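Local structure of major capsid protein (Faustovirus, 5J7O) at residues Gly97-Asp102 with Asp407-Arg412; Ile332-Pro337 with Thr462-Asp467; Arg422-Arg427 with Asp433-Ser438. The protein probably builds the capsid of this large double-stranded DNA virus, folding as a double jelly-roll and associating as a three-chain assembly. All blocks are in the same frame, centred on the assembly; numbering follows the deposited sequence.

Overall arrangement
The three contacts sample different parts of a double jelly-roll. Interaction 1 sets strand 99-109 of the first jelly-roll beside helix 403-412, which connects strand 389-401 of that domain to strand 415-428, the first of the second. Interaction 3 follows directly, between strands 415-428 and 432-436, in the two sheets of the second jelly-roll. Interaction 2 joins the excursions of both domains, 332-337 from the first and 462-467 from the second; interaction 3 is nested within the loop it closes. The centre of interaction 1 lies about 46 Å from that of interaction 2 and about 37 Å from that of interaction 3. The contacts at the linker helix, between excursions and across the sandwich thus lie at separate places.

Interaction 1: residues Gly97-Asp102 with Asp407-Arg412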
# COMPACT_ATOMS: atom_id res chain seq x y z
N GLY B 97 -33.86 -8.71 -19.82
CA GLY B 97 -33.32 -7.82 -20.83
C GLY B 97 -33.09 -8.52 -22.16
O GLY B 97 -33.24 -9.73 -22.30
N ASP B 98 -32.72 -7.71 -23.16
CA ASP B 98 -32.29 -8.27 -24.43
C ASP B 98 -30.96 -9.00 -24.29
O ASP B 98 -30.69 -9.95 -25.04
CB ASP B 98 -32.17 -7.16 -25.48
CG ASP B 98 -33.47 -6.39 -25.66
OD1 ASP B 98 -34.53 -7.04 -25.75
OD2 ASP B 98 -33.42 -5.15 -25.70
N PHE B 99 -30.13 -8.57 -23.35
CA PHE B 99 -28.85 -9.20 -23.06
C PHE B 99 -28.70 -9.28 -21.55
O PHE B 99 -29.33 -8.53 -20.80
CB PHE B 99 -27.67 -8.41 -23.66
CG PHE B 99 -27.76 -8.21 -25.15
CD1 PHE B 99 -28.57 -7.22 -25.68
CD2 PHE B 99 -27.02 -8.99 -26.01
CE1 PHE B 99 -28.65 -7.03 -27.05
CE2 PHE B 99 -27.09 -8.81 -27.38
CZ PHE B 99 -27.91 -7.83 -27.90
N PHE B 100 -27.86 -10.21 -21.09
CA PHE B 100 -27.46 -10.25 -19.69
C PHE B 100 -25.94 -10.25 -19.60
O PHE B 100 -25.25 -10.80 -20.47
CB PHE B 100 -28.06 -11.45 -18.93
CG PHE B 100 -27.86 -12.78 -19.59
CD1 PHE B 100 -28.78 -13.26 -20.52
CD2 PHE B 100 -26.78 -13.58 -19.26
CE1 PHE B 100 -28.60 -14.49 -21.12
CE2 PHE B 100 -26.60 -14.82 -19.85
CZ PHE B 100 -27.51 -15.27 -20.78
N SER B 101 -25.43 -9.62 -18.54
CA SER B 101 -24.00 -9.34 -18.44
C SER B 101 -23.41 -9.83 -17.12
O SER B 101 -23.48 -11.02 -16.81
CB SER B 101 -23.75 -7.84 -18.61
OG SER B 101 -22.37 -7.57 -18.81
N ASP B 102 -22.84 -8.92 -16.35
CA ASP B 102 -22.11 -9.30 -15.14
C ASP B 102 -23.04 -9.88 -14.09
O ASP B 102 -24.21 -9.50 -13.98
CB ASP B 102 -21.35 -8.10 -14.58
CG ASP B 102 -22.25 -6.90 -14.33
OD1 ASP B 102 -22.66 -6.26 -15.31
OD2 ASP B 102 -22.53 -6.60 -13.15
N ASP B 407 -32.70 -6.49 -33.72
CA ASP B 407 -32.88 -7.43 -34.82
C ASP B 407 -31.73 -7.35 -35.82
O ASP B 407 -31.38 -8.36 -36.44
CB ASP B 407 -34.21 -7.19 -35.52
CG ASP B 407 -35.40 -7.62 -34.67
OD1 ASP B 407 -35.19 -8.35 -33.68
OD2 ASP B 407 -36.54 -7.23 -35.00
N ILE B 408 -31.13 -6.17 -36.00
CA ILE B 408 -30.00 -6.05 -36.92
C ILE B 408 -28.78 -6.77 -36.36
O ILE B 408 -28.10 -7.51 -37.07
CB ILE B 408 -29.70 -4.57 -37.20
CG1 ILE B 408 -30.82 -3.95 -38.04
CG2 ILE B 408 -28.36 -4.42 -37.91
CD1 ILE B 408 -30.67 -2.46 -38.25
N TYR B 409 -28.49 -6.56 -35.07
CA TYR B 409 -27.31 -7.16 -34.46
C TYR B 409 -27.41 -8.68 -34.42
O TYR B 409 -26.46 -9.39 -34.75
CB TYR B 409 -27.11 -6.59 -33.05
CG TYR B 409 -25.83 -7.02 -32.37
CD1 TYR B 409 -24.65 -6.32 -32.58
CD2 TYR B 409 -25.81 -8.10 -31.50
CE1 TYR B 409 -23.48 -6.70 -31.95
CE2 TYR B 409 -24.64 -8.48 -30.87
CZ TYR B 409 -23.48 -7.78 -31.10
OH TYR B 409 -22.32 -8.16 -30.47
N ILE B 410 -28.57 -9.20 -34.01
CA ILE B 410 -28.75 -10.64 -33.91
C ILE B 410 -28.67 -11.30 -35.29
O ILE B 410 -28.22 -12.45 -35.41
CB ILE B 410 -30.08 -10.95 -33.19
CG1 ILE B 410 -29.89 -10.98 -31.67
CG2 ILE B 410 -30.68 -12.28 -33.65
CD1 ILE B 410 -29.55 -9.64 -31.04
N LYS B 411 -29.05 -10.58 -36.34
CA LYS B 411 -29.00 -11.11 -37.70
C LYS B 411 -27.65 -10.92 -38.38
O LYS B 411 -27.45 -11.45 -39.48
CB LYS B 411 -30.09 -10.46 -38.56
CG LYS B 411 -31.51 -10.89 -38.24
CD LYS B 411 -32.52 -10.04 -38.98
CE LYS B 411 -33.94 -10.32 -38.52
NZ LYS B 411 -34.93 -9.40 -39.14
N ARG B 412 -26.72 -10.18 -37.77
CA ARG B 412 -25.47 -9.83 -38.45
C ARG B 412 -24.20 -10.10 -37.66
O ARG B 412 -23.14 -10.22 -38.28
CB ARG B 412 -25.49 -8.34 -38.85
CG ARG B 412 -26.44 -8.02 -39.99
CD ARG B 412 -25.68 -7.73 -41.28
NE ARG B 412 -26.57 -7.69 -42.43
CZ ARG B 412 -26.67 -8.65 -43.34
NH1 ARG B 412 -25.92 -9.75 -43.23
NH2 ARG B 412 -27.50 -8.53 -44.36
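The hydroxyl of Tyr409 is hydrogen-bonded to the backbone N of Ser61 in the second subunit, and that bond ties down the far end of a ring whose CD2 touches Phe99. Helix 403-412 thus lies at an interface between subunits. Within the chain the meeting is wholly apolar and small. Phe99 leads with CZ, at the foremost point of its ring: it lies 4.2 Å from Tyr409 CD2 and 4.0 Å from Ile410 CD1. Tyr409 CD2 approaches the Phe99 ring at the edge, near the plane, whereas Ile410 CD1 comes obliquely, its side chain reaching from the helix against the direction of the phenylalanine. With its CG anti to the carbonyl carbon (chi1 -57°), Phe99 extends its ring from the sheet to the helix; Tyr409 answers with CG anti to the backbone N (chi1 -174°).

The strand that carries Phe99 belongs to the first jelly-roll, and it opens with a classic beta bulge in which Asp98 and Phe99 both face Ile399 of strand 389-401. That neighbouring strand runs on into helix 403-412, the link to the second jelly-roll, so this apolar contact packs the linker back onto the domain it has just left. The Phe99 side chain also touches Val401 and Ala311 of the same chain and Ile59 of the second subunit. The same subunit supplies Leu48 against Tyr409, while its Asp43 forms a salt bridge with Arg412 NH2.

Interaction 2: residues Ile332-Pro337 with Thr462-Asp467; sequences ILFTAP and TYQWRD
Phe334 holds its CG anti to the carbonyl carbon (chi1 -66°), which carries the ring from strand 333-336 toward the short helix 464-467. Trp465 instead tucks CG between its own backbone N and carbonyl carbon (chi1 66°); the indole is thereby turned aside, and the CB methylene is what meets the phenylalanine. This CB sits 3.7 Å above the Phe334 plane, displaced toward the rim on the CD1 side, in a CH-pi contact 4.0 Å from the ring centroid.

Gln464 takes up the ring's edge. Its extended chain delivers NE2 to 3.4 Å from Phe334 CE2, near the ring plane, with amide and ring turned 82° apart. The other amide atom, OE1, accepts a hydrogen bond from Arg184 NH2, which probably fixes the rotation of the amide and so keeps NE2 at the aromatic edge.

Both segments belong to excursions from the jelly-roll cores, one from each domain. Strand 333-336 is an edge strand, within this chain, of a three-stranded antiparallel sheet, paired with strand 170-177, whose Arg176 makes a cation-pi contact with Trp465; from the same helix as Trp465, Arg466 and Asp467 rest on Val474 of strand 473-490.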
# COMPACT_ATOMS: atom_id res chain seq x y z
N ILE B 332 -14.54 -23.56 5.90
CA ILE B 332 -14.81 -22.13 5.82
C ILE B 332 -14.69 -21.46 7.18
O ILE B 332 -14.12 -20.37 7.30
CB ILE B 332 -16.19 -21.87 5.19
CG1 ILE B 332 -16.26 -22.46 3.78
CG2 ILE B 332 -16.51 -20.38 5.18
CD1 ILE B 332 -15.22 -21.91 2.84
N LEU B 333 -15.22 -22.10 8.22
CA LEU B 333 -15.27 -21.55 9.57
C LEU B 333 -14.41 -22.40 10.49
O LEU B 333 -14.49 -23.63 10.44
CB LEU B 333 -16.71 -21.50 10.07
CG LEU B 333 -17.01 -20.80 11.39
CD1 LEU B 333 -16.84 -19.29 11.25
CD2 LEU B 333 -18.41 -21.14 11.85
N PHE B 334 -13.60 -21.76 11.32
CA PHE B 334 -12.60 -22.46 12.11
C PHE B 334 -12.60 -22.00 13.56
O PHE B 334 -12.90 -20.84 13.86
CB PHE B 334 -11.20 -22.29 11.53
CG PHE B 334 -11.02 -22.93 10.19
CD1 PHE B 334 -11.39 -22.26 9.03
CD2 PHE B 334 -10.48 -24.20 10.08
CE1 PHE B 334 -11.22 -22.85 7.80
CE2 PHE B 334 -10.31 -24.79 8.85
CZ PHE B 334 -10.69 -24.12 7.70
N THR B 335 -12.26 -22.94 14.44
CA THR B 335 -12.01 -22.64 15.84
C THR B 335 -10.64 -22.00 15.99
O THR B 335 -9.70 -22.34 15.27
CB THR B 335 -12.10 -23.93 16.66
OG1 THR B 335 -13.46 -24.37 16.73
CG2 THR B 335 -11.57 -23.73 18.07
N ALA B 336 -10.54 -21.04 16.90
CA ALA B 336 -9.29 -20.39 17.25
C ALA B 336 -9.29 -20.13 18.75
O ALA B 336 -10.35 -20.05 19.37
CB ALA B 336 -9.10 -19.08 16.48
N PRO B 337 -8.11 -20.03 19.36
CA PRO B 337 -8.05 -19.79 20.81
C PRO B 337 -8.78 -18.51 21.20
O PRO B 337 -8.72 -17.50 20.49
CB PRO B 337 -6.55 -19.69 21.10
CG PRO B 337 -5.91 -20.45 20.00
CD PRO B 337 -6.76 -20.24 18.79
N THR B 462 -3.34 -26.57 11.35
CA THR B 462 -4.05 -25.55 12.10
C THR B 462 -3.98 -24.18 11.44
O THR B 462 -4.70 -23.27 11.86
CB THR B 462 -3.50 -25.46 13.53
OG1 THR B 462 -2.11 -25.12 13.49
CG2 THR B 462 -3.67 -26.79 14.24
N TYR B 463 -3.13 -24.01 10.43
CA TYR B 463 -3.09 -22.79 9.62
C TYR B 463 -3.73 -22.99 8.26
O TYR B 463 -3.49 -22.19 7.34
CB TYR B 463 -1.65 -22.30 9.47
CG TYR B 463 -1.11 -21.58 10.69
CD1 TYR B 463 -0.53 -22.28 11.73
CD2 TYR B 463 -1.19 -20.20 10.79
CE1 TYR B 463 -0.04 -21.63 12.85
CE2 TYR B 463 -0.70 -19.53 11.90
CZ TYR B 463 -0.13 -20.25 12.93
OH TYR B 463 0.36 -19.60 14.03
N GLN B 464 -4.54 -24.04 8.09
CA GLN B 464 -5.24 -24.26 6.83
C GLN B 464 -6.15 -23.09 6.49
O GLN B 464 -6.34 -22.77 5.31
CB GLN B 464 -6.05 -25.55 6.88
CG GLN B 464 -6.72 -25.89 5.55
CD GLN B 464 -8.00 -26.68 5.72
OE1 GLN B 464 -8.63 -27.09 4.74
NE2 GLN B 464 -8.40 -26.91 6.97
N TRP B 465 -6.73 -22.45 7.51
CA TRP B 465 -7.56 -21.27 7.29
C TRP B 465 -6.83 -20.19 6.51
O TRP B 465 -7.47 -19.36 5.85
CB TRP B 465 -8.04 -20.70 8.63
CG TRP B 465 -6.92 -20.15 9.47
CD1 TRP B 465 -6.15 -20.84 10.36
CD2 TRP B 465 -6.46 -18.80 9.49
NE1 TRP B 465 -5.23 -20.00 10.94
CE2 TRP B 465 -5.40 -18.74 10.42
CE3 TRP B 465 -6.83 -17.63 8.82
CZ2 TRP B 465 -4.71 -17.55 10.70
CZ3 TRP B 465 -6.15 -16.46 9.09
CH2 TRP B 465 -5.10 -16.43 10.02
N ARG B 466 -5.50 -20.18 6.57
CA ARG B 466 -4.66 -19.20 5.88
C ARG B 466 -3.91 -19.77 4.69
O ARG B 466 -3.79 -19.10 3.66
CB ARG B 466 -3.65 -18.60 6.88
CG ARG B 466 -2.75 -17.53 6.31
CD ARG B 466 -1.53 -17.34 7.20
NE ARG B 466 -0.64 -18.49 7.15
CZ ARG B 466 0.36 -18.71 8.00
NH1 ARG B 466 0.59 -17.85 8.98
NH2 ARG B 466 1.12 -19.79 7.87
N ASP B 467 -3.40 -21.00 4.80
CA ASP B 467 -2.52 -21.56 3.78
C ASP B 467 -3.26 -22.12 2.58
O ASP B 467 -2.61 -22.48 1.59
CB ASP B 467 -1.66 -22.67 4.39
CG ASP B 467 -0.69 -22.16 5.44
OD1 ASP B 467 -0.46 -20.94 5.49
OD2 ASP B 467 -0.16 -22.99 6.21

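Interaction 3: residues Arg422-Arg427 with Asp433-Ser438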
# COMPACT_ATOMS: atom_id res chain seq x y z
N ARG B 422 -9.99 -23.92 -18.16
CA ARG B 422 -9.64 -25.32 -18.39
C ARG B 422 -8.57 -25.70 -17.38
O ARG B 422 -7.41 -25.31 -17.52
CB ARG B 422 -9.17 -25.54 -19.83
CG ARG B 422 -10.27 -26.00 -20.76
CD ARG B 422 -10.74 -27.39 -20.36
NE ARG B 422 -11.90 -27.85 -21.12
CZ ARG B 422 -12.26 -29.13 -21.22
NH1 ARG B 422 -11.54 -30.07 -20.63
NH2 ARG B 422 -13.33 -29.47 -21.92
N GLU B 423 -8.97 -26.48 -16.37
CA GLU B 423 -8.16 -26.73 -15.19
C GLU B 423 -7.75 -28.20 -15.10
O GLU B 423 -8.52 -29.09 -15.47
CB GLU B 423 -8.94 -26.32 -13.93
CG GLU B 423 -8.51 -27.02 -12.64
CD GLU B 423 -9.37 -26.61 -11.46
OE1 GLU B 423 -9.84 -25.46 -11.43
OE2 GLU B 423 -9.57 -27.46 -10.55
N GLN B 424 -6.53 -28.43 -14.62
CA GLN B 424 -6.04 -29.76 -14.30
C GLN B 424 -5.20 -29.70 -13.04
O GLN B 424 -4.36 -28.80 -12.89
CB GLN B 424 -5.22 -30.37 -15.44
CG GLN B 424 -4.32 -31.52 -15.01
CD GLN B 424 -3.59 -32.17 -16.17
OE1 GLN B 424 -4.21 -32.57 -17.16
NE2 GLN B 424 -2.27 -32.29 -16.05
N VAL B 425 -5.42 -30.64 -12.13
CA VAL B 425 -4.68 -30.74 -10.88
C VAL B 425 -4.05 -32.13 -10.82
O VAL B 425 -4.76 -33.14 -10.76
CB VAL B 425 -5.57 -30.49 -9.66
CG1 VAL B 425 -4.75 -30.57 -8.39
CG2 VAL B 425 -6.24 -29.14 -9.78
N GLN B 426 -2.72 -32.17 -10.83
CA GLN B 426 -1.96 -33.41 -10.78
C GLN B 426 -1.21 -33.48 -9.46
O GLN B 426 -0.34 -32.63 -9.20
CB GLN B 426 -0.98 -33.50 -11.96
CG GLN B 426 -0.07 -34.72 -11.92
CD GLN B 426 -0.76 -35.98 -12.41
OE1 GLN B 426 -1.08 -36.11 -13.59
NE2 GLN B 426 -1.00 -36.91 -11.50
N ARG B 427 -1.54 -34.46 -8.63
CA ARG B 427 -0.81 -34.66 -7.39
C ARG B 427 0.55 -35.28 -7.68
O ARG B 427 0.66 -36.22 -8.47
CB ARG B 427 -1.59 -35.55 -6.42
CG ARG B 427 -0.76 -35.94 -5.21
CD ARG B 427 -1.59 -35.98 -3.95
NE ARG B 427 -2.25 -34.71 -3.67
CZ ARG B 427 -2.90 -34.45 -2.54
NH1 ARG B 427 -2.98 -35.37 -1.59
NH2 ARG B 427 -3.48 -33.27 -2.36
N ASP B 433 9.14 -33.62 -12.81
CA ASP B 433 8.24 -34.42 -13.63
C ASP B 433 7.77 -33.61 -14.83
O ASP B 433 7.86 -32.38 -14.85
CB ASP B 433 7.04 -34.92 -12.82
CG ASP B 433 6.38 -36.14 -13.44
OD1 ASP B 433 6.75 -36.49 -14.58
OD2 ASP B 433 5.50 -36.73 -12.79
N GLN B 434 7.28 -34.34 -15.83
CA GLN B 434 6.74 -33.77 -17.06
C GLN B 434 5.28 -34.17 -17.13
O GLN B 434 4.96 -35.35 -17.29
CB GLN B 434 7.52 -34.27 -18.28
CG GLN B 434 9.04 -34.19 -18.14
CD GLN B 434 9.62 -35.30 -17.29
OE1 GLN B 434 9.26 -36.46 -17.43
NE2 GLN B 434 10.52 -34.93 -16.38
N VAL B 435 4.38 -33.19 -17.01
CA VAL B 435 2.97 -33.44 -16.78
C VAL B 435 2.20 -33.08 -18.05
O VAL B 435 2.09 -31.90 -18.41
CB VAL B 435 2.45 -32.65 -15.57
CG1 VAL B 435 1.01 -33.02 -15.27
CG2 VAL B 435 3.34 -32.89 -14.37
N LEU B 436 1.66 -34.10 -18.72
CA LEU B 436 0.78 -33.86 -19.86
C LEU B 436 -0.49 -33.15 -19.41
O LEU B 436 -1.10 -33.53 -18.41
CB LEU B 436 0.43 -35.18 -20.55
CG LEU B 436 -0.58 -35.08 -21.69
CD1 LEU B 436 0.02 -34.37 -22.90
CD2 LEU B 436 -1.10 -36.45 -22.08
N GLN B 437 -0.87 -32.12 -20.14
CA GLN B 437 -2.04 -31.30 -19.81
C GLN B 437 -3.20 -31.78 -20.67
O GLN B 437 -3.44 -31.28 -21.77
CB GLN B 437 -1.73 -29.82 -20.02
CG GLN B 437 -0.52 -29.33 -19.25
CD GLN B 437 -0.74 -29.37 -17.75
OE1 GLN B 437 -1.78 -28.93 -17.26
NE2 GLN B 437 0.23 -29.90 -17.02
N SER B 438 -3.94 -32.77 -20.16
CA SER B 438 -5.03 -33.37 -20.92
C SER B 438 -6.25 -32.46 -21.03
O SER B 438 -7.07 -32.66 -21.93
CB SER B 438 -5.43 -34.70 -20.28
OG SER B 438 -4.35 -35.61 -20.25
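The side-chain amide of Gln424 docks on the backbone of Leu436 and Ser438 with both of its polar atoms. It does so between strands B and C of the second jelly-roll. NE2 of Gln424 donates to Leu436 O at 2.9 Å, nearly straight at 167° and with the acceptor lying in the amide plane; OE1 accepts from Ser438 N at 3.0 Å in a more bent bond. Two partners, one for each end of the amide, probably restrict its rotation. The chain reaches this far because CG is anti to the backbone N (chi1 161°) and the rest continues extended.

Strand 415-428 is an edge strand of the B-I-D-G sheet and strand 432-436 an edge strand of the C-H-E-F sheet, so the segments face each other across the sandwich instead of pairing edge to edge. Their axes approach to 9.2 Å and run at 145°, roughly antiparallel, as expected where the chain turns back after only a few residues. The Gln424 amide bridges the two layers with two hydrogen bonds near the edge of the sandwich.

Around this amide the packing is mixed. Gln437 bends back so that its NE2 donates to Val435 O at 3.1 Å, while its OE1 is taken up by Gln439 NE2 and Ser611 OG. The Gln437 amide lies beside that of Gln424, with the planes 35° apart. Val435, buried, also packs on Leu609 of strand 607-620. Its CG1 branch fits between two glutamines of the opposing strand, 3.4 Å from Gln424 NE2 and 3.9 Å from Gln426 CB.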